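Lipid II:glycine glycyltransferase (Staphylococcus aureus, PDB 6SNR) probably attaches the first glycine of the pentaglycine cross-bridge to the lysine of lipid II, taking it from glycyl-tRNA during staphylococcal peptidoglycan synthesis. Local coordinates at residues Ser184-Met196 with Arg208-Leu220. Sequence-based numbering, arbitrary orientation.
Sequences SDREGLKTFAELM and RDISYFENIYDAL
The ring of F213 is met over one face by the edge of F192, in a T-shaped pair with centroids 5.2 Å apart and planes at 85°, while CD1 of its own neighbour Y212 lies over the opposite face, toward the rim. At the other end of the contact the guanidinium of R186 has the carboxylate of E214 stacked over one face and that of D218 at its edge. These groups belong to two consecutive helices of this FemABX-family enzyme, 189-202 and 210-220, and to the residues leading into the first; the helices, their short segments crossing at 129°, exemplify a helix pair packed on a mixed sheet: F192 and F213 both rest on L308 of strand 302-312.

The middle is a knob-into-hole contact. L189 enters among I210, F213, E214 and Y217, its CD1 lying 3.7 Å from E214 CG. Farther along, A193 CB faces I210 CB, and the CE of M196 reaches F213 CZ at 4.1 Å.

Two acids meet one arginine, in different ways. With CG anti to the backbone N (chi1 -169°) and the chain extended, R186 reaches D218 side-on: NE bonds OD1 at 2.8 Å and NH1 bonds OD2, both through syn lone pairs. E214 OE2, 3.5 Å from R186 NH2, lies well out of the guanidinium plane and contributes charge alone; a water joins this oxygen to R186 O. D185 OD1 accepts from G188 N in an Asx motif, and a second water accepts from Y217 OH at 2.7 Å and donates to S184 O at 2.8 Å.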
loop_
_atom_site.group_PDB
_atom_site.type_symbol
_atom_site.label_atom_id
_atom_site.label_comp_id
_atom_site.label_asym_id
_atom_site.label_seq_id
_atom_site.Cartn_x
_atom_site.Cartn_y
_atom_site.Cartn_z
ATOM N N SER A 184 -7.336 6.883 -10.943
ATOM C CA SER A 184 -8.272 6.300 -11.895
ATOM C C SER A 184 -9.623 5.955 -11.232
ATOM O O SER A 184 -9.926 6.474 -10.139
ATOM C CB SER A 184 -7.647 5.088 -12.584
ATOM O OG SER A 184 -8.383 4.615 -13.713
ATOM N N ASP A 185 -10.390 5.121 -11.928
ATOM C CA ASP A 185 -11.716 4.673 -11.511
ATOM C C ASP A 185 -11.907 3.173 -11.737
ATOM O O ASP A 185 -11.002 2.411 -12.131
ATOM C CB ASP A 185 -12.803 5.458 -12.274
ATOM C CG ASP A 185 -12.708 5.282 -13.788
ATOM O OD1 ASP A 185 -12.081 4.326 -14.252
ATOM O OD2 ASP A 185 -13.251 6.136 -14.510
ATOM N N ARG A 186 -13.110 2.691 -11.476
ATOM C CA ARG A 186 -13.349 1.271 -11.651
ATOM C C ARG A 186 -13.013 0.743 -13.047
ATOM O O ARG A 186 -12.477 -0.363 -13.186
ATOM C CB ARG A 186 -14.807 0.941 -11.305
ATOM C CG ARG A 186 -15.075 -0.537 -11.215
ATOM C CD ARG A 186 -16.568 -0.781 -10.942
ATOM N NE ARG A 186 -16.827 -2.136 -10.492
ATOM C CZ ARG A 186 -17.255 -3.160 -11.237
ATOM N NH1 ARG A 186 -17.451 -4.340 -10.669
ATOM N NH2 ARG A 186 -17.445 -3.039 -12.550
ATOM N N GLU A 187 -13.343 1.519 -14.079
ATOM C CA GLU A 187 -13.031 1.122 -15.457
ATOM C C GLU A 187 -11.513 0.947 -15.657
ATOM O O GLU A 187 -11.091 0.112 -16.449
ATOM C CB GLU A 187 -13.604 2.119 -16.469
ATOM C CG GLU A 187 -13.650 1.574 -17.890
ATOM C CD GLU A 187 -14.679 0.456 -18.051
ATOM O OE1 GLU A 187 -15.879 0.715 -17.801
ATOM O OE2 GLU A 187 -14.286 -0.675 -18.423
ATOM N N GLY A 188 -10.723 1.690 -14.884
ATOM C CA GLY A 188 -9.250 1.544 -14.876
ATOM C C GLY A 188 -8.737 0.173 -14.475
ATOM O O GLY A 188 -7.564 -0.217 -14.756
ATOM N N LEU A 189 -9.578 -0.624 -13.801
ATOM C CA LEU A 189 -9.127 -1.930 -13.350
ATOM C C LEU A 189 -8.831 -2.901 -14.494
ATOM O O LEU A 189 -8.143 -3.885 -14.284
ATOM C CB LEU A 189 -10.120 -2.584 -12.347
ATOM C CG LEU A 189 -10.199 -1.833 -11.006
ATOM C CD1 LEU A 189 -11.446 -2.247 -10.208
ATOM C CD2 LEU A 189 -8.940 -1.958 -10.149
ATOM N N LYS A 190 -9.374 -2.643 -15.694
ATOM C CA LYS A 190 -9.104 -3.517 -16.836
ATOM C C LYS A 190 -7.674 -3.339 -17.301
ATOM O O LYS A 190 -6.976 -4.326 -17.464
ATOM C CB LYS A 190 -10.073 -3.292 -17.995
ATOM C CG LYS A 190 -11.440 -3.940 -17.792
ATOM C CD LYS A 190 -12.366 -3.735 -18.988
ATOM C CE LYS A 190 -11.751 -4.254 -20.286
ATOM N NZ LYS A 190 -12.737 -4.360 -21.405
ATOM N N THR A 191 -7.227 -2.088 -17.360
ATOM C CA THR A 191 -5.807 -1.759 -17.565
ATOM C C THR A 191 -4.941 -2.367 -16.454
ATOM O O THR A 191 -3.916 -3.025 -16.699
ATOM C CB THR A 191 -5.625 -0.224 -17.670
ATOM O OG1 THR A 191 -6.340 0.268 -18.829
ATOM C CG2 THR A 191 -4.118 0.143 -17.803
ATOM N N PHE A 192 -5.347 -2.177 -15.204
ATOM C CA PHE A 192 -4.575 -2.757 -14.109
ATOM C C PHE A 192 -4.397 -4.269 -14.180
ATOM O O PHE A 192 -3.330 -4.825 -13.940
ATOM C CB PHE A 192 -5.256 -2.384 -12.784
ATOM C CG PHE A 192 -4.480 -2.821 -11.589
ATOM C CD1 PHE A 192 -3.277 -2.215 -11.287
ATOM C CD2 PHE A 192 -4.936 -3.859 -10.787
ATOM C CE1 PHE A 192 -2.550 -2.594 -10.193
ATOM C CE2 PHE A 192 -4.184 -4.272 -9.699
ATOM C CZ PHE A 192 -3.000 -3.643 -9.388
ATOM N N ALA A 193 -5.482 -4.980 -14.482
ATOM C CA ALA A 193 -5.390 -6.439 -14.532
ATOM C C ALA A 193 -4.444 -6.906 -15.630
ATOM O O ALA A 193 -3.759 -7.928 -15.471
ATOM C CB ALA A 193 -6.778 -7.043 -14.741
ATOM N N GLU A 194 -4.422 -6.177 -16.746
ATOM C CA GLU A 194 -3.506 -6.462 -17.857
ATOM C C GLU A 194 -2.055 -6.294 -17.411
ATOM O O GLU A 194 -1.193 -7.131 -17.688
ATOM C CB GLU A 194 -3.800 -5.538 -19.050
ATOM C CG GLU A 194 -5.136 -5.808 -19.746
ATOM C CD GLU A 194 -5.369 -4.928 -20.971
ATOM O OE1 GLU A 194 -4.504 -4.944 -21.877
ATOM O OE2 GLU A 194 -6.417 -4.234 -21.041
ATOM N N LEU A 195 -1.775 -5.199 -16.710
ATOM C CA LEU A 195 -0.449 -4.978 -16.185
ATOM C C LEU A 195 -0.045 -6.062 -15.183
ATOM O O LEU A 195 1.106 -6.496 -15.133
ATOM C CB LEU A 195 -0.373 -3.580 -15.532
ATOM C CG LEU A 195 -0.498 -2.379 -16.459
ATOM C CD1 LEU A 195 -0.646 -1.103 -15.650
ATOM C CD2 LEU A 195 0.725 -2.292 -17.362
ATOM N N MET A 196 -1.005 -6.512 -14.381
ATOM C CA MET A 196 -0.729 -7.505 -13.374
ATOM C C MET A 196 -0.406 -8.845 -14.016
ATOM O O MET A 196 0.425 -9.579 -13.496
ATOM C CB MET A 196 -1.918 -7.620 -12.417
ATOM C CG MET A 196 -1.717 -8.649 -11.313
ATOM S SD MET A 196 -0.385 -8.165 -10.196
ATOM C CE MET A 196 -1.106 -6.773 -9.341
ATOM N N ARG A 208 -4.160 -12.878 -10.135
ATOM C CA ARG A 208 -5.594 -12.894 -9.964
ATOM C C ARG A 208 -6.216 -12.051 -11.057
ATOM O O ARG A 208 -5.568 -11.146 -11.578
ATOM C CB ARG A 208 -5.957 -12.382 -8.569
ATOM C CG ARG A 208 -5.356 -13.206 -7.431
ATOM C CD ARG A 208 -5.551 -14.709 -7.636
ATOM N NE ARG A 208 -6.915 -15.055 -8.068
ATOM C CZ ARG A 208 -7.930 -15.336 -7.252
ATOM N NH1 ARG A 208 -7.769 -15.337 -5.936
ATOM N NH2 ARG A 208 -9.120 -15.628 -7.763
ATOM N N ASP A 209 -7.469 -12.360 -11.403
ATOM C CA ASP A 209 -8.152 -11.725 -12.534
ATOM C C ASP A 209 -8.908 -10.471 -12.092
ATOM O O ASP A 209 -8.962 -10.158 -10.902
ATOM C CB ASP A 209 -9.120 -12.711 -13.200
ATOM C CG ASP A 209 -10.336 -12.996 -12.342
ATOM O OD1 ASP A 209 -10.147 -13.328 -11.156
ATOM O OD2 ASP A 209 -11.473 -12.864 -12.841
ATOM N N ILE A 210 -9.498 -9.769 -13.058
ATOM C CA ILE A 210 -10.152 -8.484 -12.801
ATOM C C ILE A 210 -11.228 -8.536 -11.703
ATOM O O ILE A 210 -11.358 -7.579 -10.923
ATOM C CB ILE A 210 -10.736 -7.836 -14.076
ATOM C CG1 ILE A 210 -11.238 -6.429 -13.783
ATOM C CG2 ILE A 210 -11.855 -8.676 -14.682
ATOM C CD1 ILE A 210 -11.583 -5.648 -15.025
ATOM N N SER A 211 -12.002 -9.625 -11.667
ATOM C CA SER A 211 -13.072 -9.777 -10.678
ATOM C C SER A 211 -12.558 -9.730 -9.241
ATOM O O SER A 211 -13.249 -9.238 -8.336
ATOM C CB SER A 211 -13.816 -11.109 -10.902
ATOM O OG SER A 211 -14.497 -11.024 -12.124
ATOM N N TYR A 212 -11.354 -10.262 -9.050
ATOM C CA TYR A 212 -10.691 -10.281 -7.755
ATOM C C TYR A 212 -10.380 -8.849 -7.278
ATOM O O TYR A 212 -10.610 -8.487 -6.119
ATOM C CB TYR A 212 -9.417 -11.137 -7.802
ATOM C CG TYR A 212 -8.610 -11.055 -6.518
ATOM C CD1 TYR A 212 -7.636 -10.058 -6.338
ATOM C CD2 TYR A 212 -8.821 -11.949 -5.485
ATOM C CE1 TYR A 212 -6.916 -9.970 -5.160
ATOM C CE2 TYR A 212 -8.111 -11.865 -4.308
ATOM C CZ TYR A 212 -7.154 -10.878 -4.151
ATOM O OH TYR A 212 -6.440 -10.822 -2.979
ATOM N N PHE A 213 -9.895 -8.013 -8.189
ATOM C CA PHE A 213 -9.623 -6.627 -7.851
ATOM C C PHE A 213 -10.900 -5.784 -7.731
ATOM O O PHE A 213 -11.000 -4.881 -6.902
ATOM C CB PHE A 213 -8.584 -6.051 -8.843
ATOM C CG PHE A 213 -7.285 -6.785 -8.813
ATOM C CD1 PHE A 213 -6.487 -6.742 -7.681
ATOM C CD2 PHE A 213 -6.853 -7.528 -9.894
ATOM C CE1 PHE A 213 -5.307 -7.449 -7.621
ATOM C CE2 PHE A 213 -5.664 -8.226 -9.841
ATOM C CZ PHE A 213 -4.885 -8.186 -8.707
ATOM N N GLU A 214 -11.898 -6.065 -8.565
ATOM C CA GLU A 214 -13.156 -5.384 -8.481
ATOM C C GLU A 214 -13.828 -5.614 -7.100
ATOM O O GLU A 214 -14.395 -4.703 -6.561
ATOM C CB GLU A 214 -14.065 -5.840 -9.635
ATOM C CG GLU A 214 -13.747 -5.111 -10.940
ATOM C CD GLU A 214 -14.490 -5.671 -12.139
ATOM O OE1 GLU A 214 -14.939 -6.841 -12.092
ATOM O OE2 GLU A 214 -14.572 -4.943 -13.146
ATOM N N ASN A 215 -13.686 -6.806 -6.570
ATOM C CA ASN A 215 -14.290 -7.181 -5.278
ATOM C C ASN A 215 -13.731 -6.320 -4.149
ATOM O O ASN A 215 -14.460 -5.751 -3.349
ATOM C CB ASN A 215 -13.969 -8.626 -5.005
ATOM C CG ASN A 215 -14.551 -9.124 -3.699
ATOM O OD1 ASN A 215 -15.761 -9.072 -3.509
ATOM N ND2 ASN A 215 -13.699 -9.646 -2.822
ATOM N N ILE A 216 -12.428 -6.152 -4.159
ATOM C CA ILE A 216 -11.814 -5.241 -3.172
ATOM C C ILE A 216 -12.165 -3.762 -3.429
ATOM O O ILE A 216 -12.602 -2.979 -2.545
ATOM C CB ILE A 216 -10.287 -5.515 -3.071
ATOM C CG1 ILE A 216 -9.562 -5.399 -4.409
ATOM C CG2 ILE A 216 -9.999 -6.920 -2.565
ATOM C CD1 ILE A 216 -8.122 -5.869 -4.358
ATOM N N TYR A 217 -12.014 -3.320 -4.663
ATOM C CA TYR A 217 -12.237 -1.937 -4.947
ATOM C C TYR A 217 -13.659 -1.423 -4.667
ATOM O O TYR A 217 -13.843 -0.344 -4.074
ATOM C CB TYR A 217 -11.808 -1.678 -6.411
ATOM C CG TYR A 217 -11.853 -0.231 -6.859
ATOM C CD1 TYR A 217 -10.748 0.613 -6.700
ATOM C CD2 TYR A 217 -12.966 0.290 -7.478
ATOM C CE1 TYR A 217 -10.791 1.939 -7.120
ATOM C CE2 TYR A 217 -13.016 1.608 -7.918
ATOM C CZ TYR A 217 -11.913 2.439 -7.748
ATOM O OH TYR A 217 -11.939 3.752 -8.195
ATOM N N ASP A 218 -14.665 -2.183 -5.102
ATOM C CA ASP A 218 -16.053 -1.792 -5.007
ATOM C C ASP A 218 -16.547 -1.641 -3.569
ATOM O O ASP A 218 -17.463 -0.872 -3.298
ATOM C CB ASP A 218 -16.943 -2.839 -5.689
ATOM C CG ASP A 218 -16.824 -2.854 -7.208
ATOM O OD1 ASP A 218 -16.251 -1.921 -7.811
ATOM O OD2 ASP A 218 -17.304 -3.846 -7.798
ATOM N N ALA A 219 -16.000 -2.425 -2.640
ATOM C CA ALA A 219 -16.411 -2.278 -1.240
ATOM C C ALA A 219 -15.916 -0.997 -0.602
ATOM O O ALA A 219 -16.621 -0.317 0.141
ATOM C CB ALA A 219 -15.914 -3.470 -0.429
ATOM N N LEU A 220 -14.656 -0.699 -0.853
ATOM C CA LEU A 220 -13.970 0.343 -0.136
ATOM C C LEU A 220 -13.835 1.716 -0.857
ATOM O O LEU A 220 -13.632 2.703 -0.202
ATOM C CB LEU A 220 -12.601 -0.214 0.252
ATOM C CG LEU A 220 -12.665 -1.296 1.364
ATOM C CD1 LEU A 220 -11.650 -2.385 1.049
ATOM C CD2 LEU A 220 -12.367 -0.667 2.701
HETATM O O HOH W 1 -9.636 5.153 -7.744
HETATM O O HOH W 2 -13.679 -2.802 -14.503
#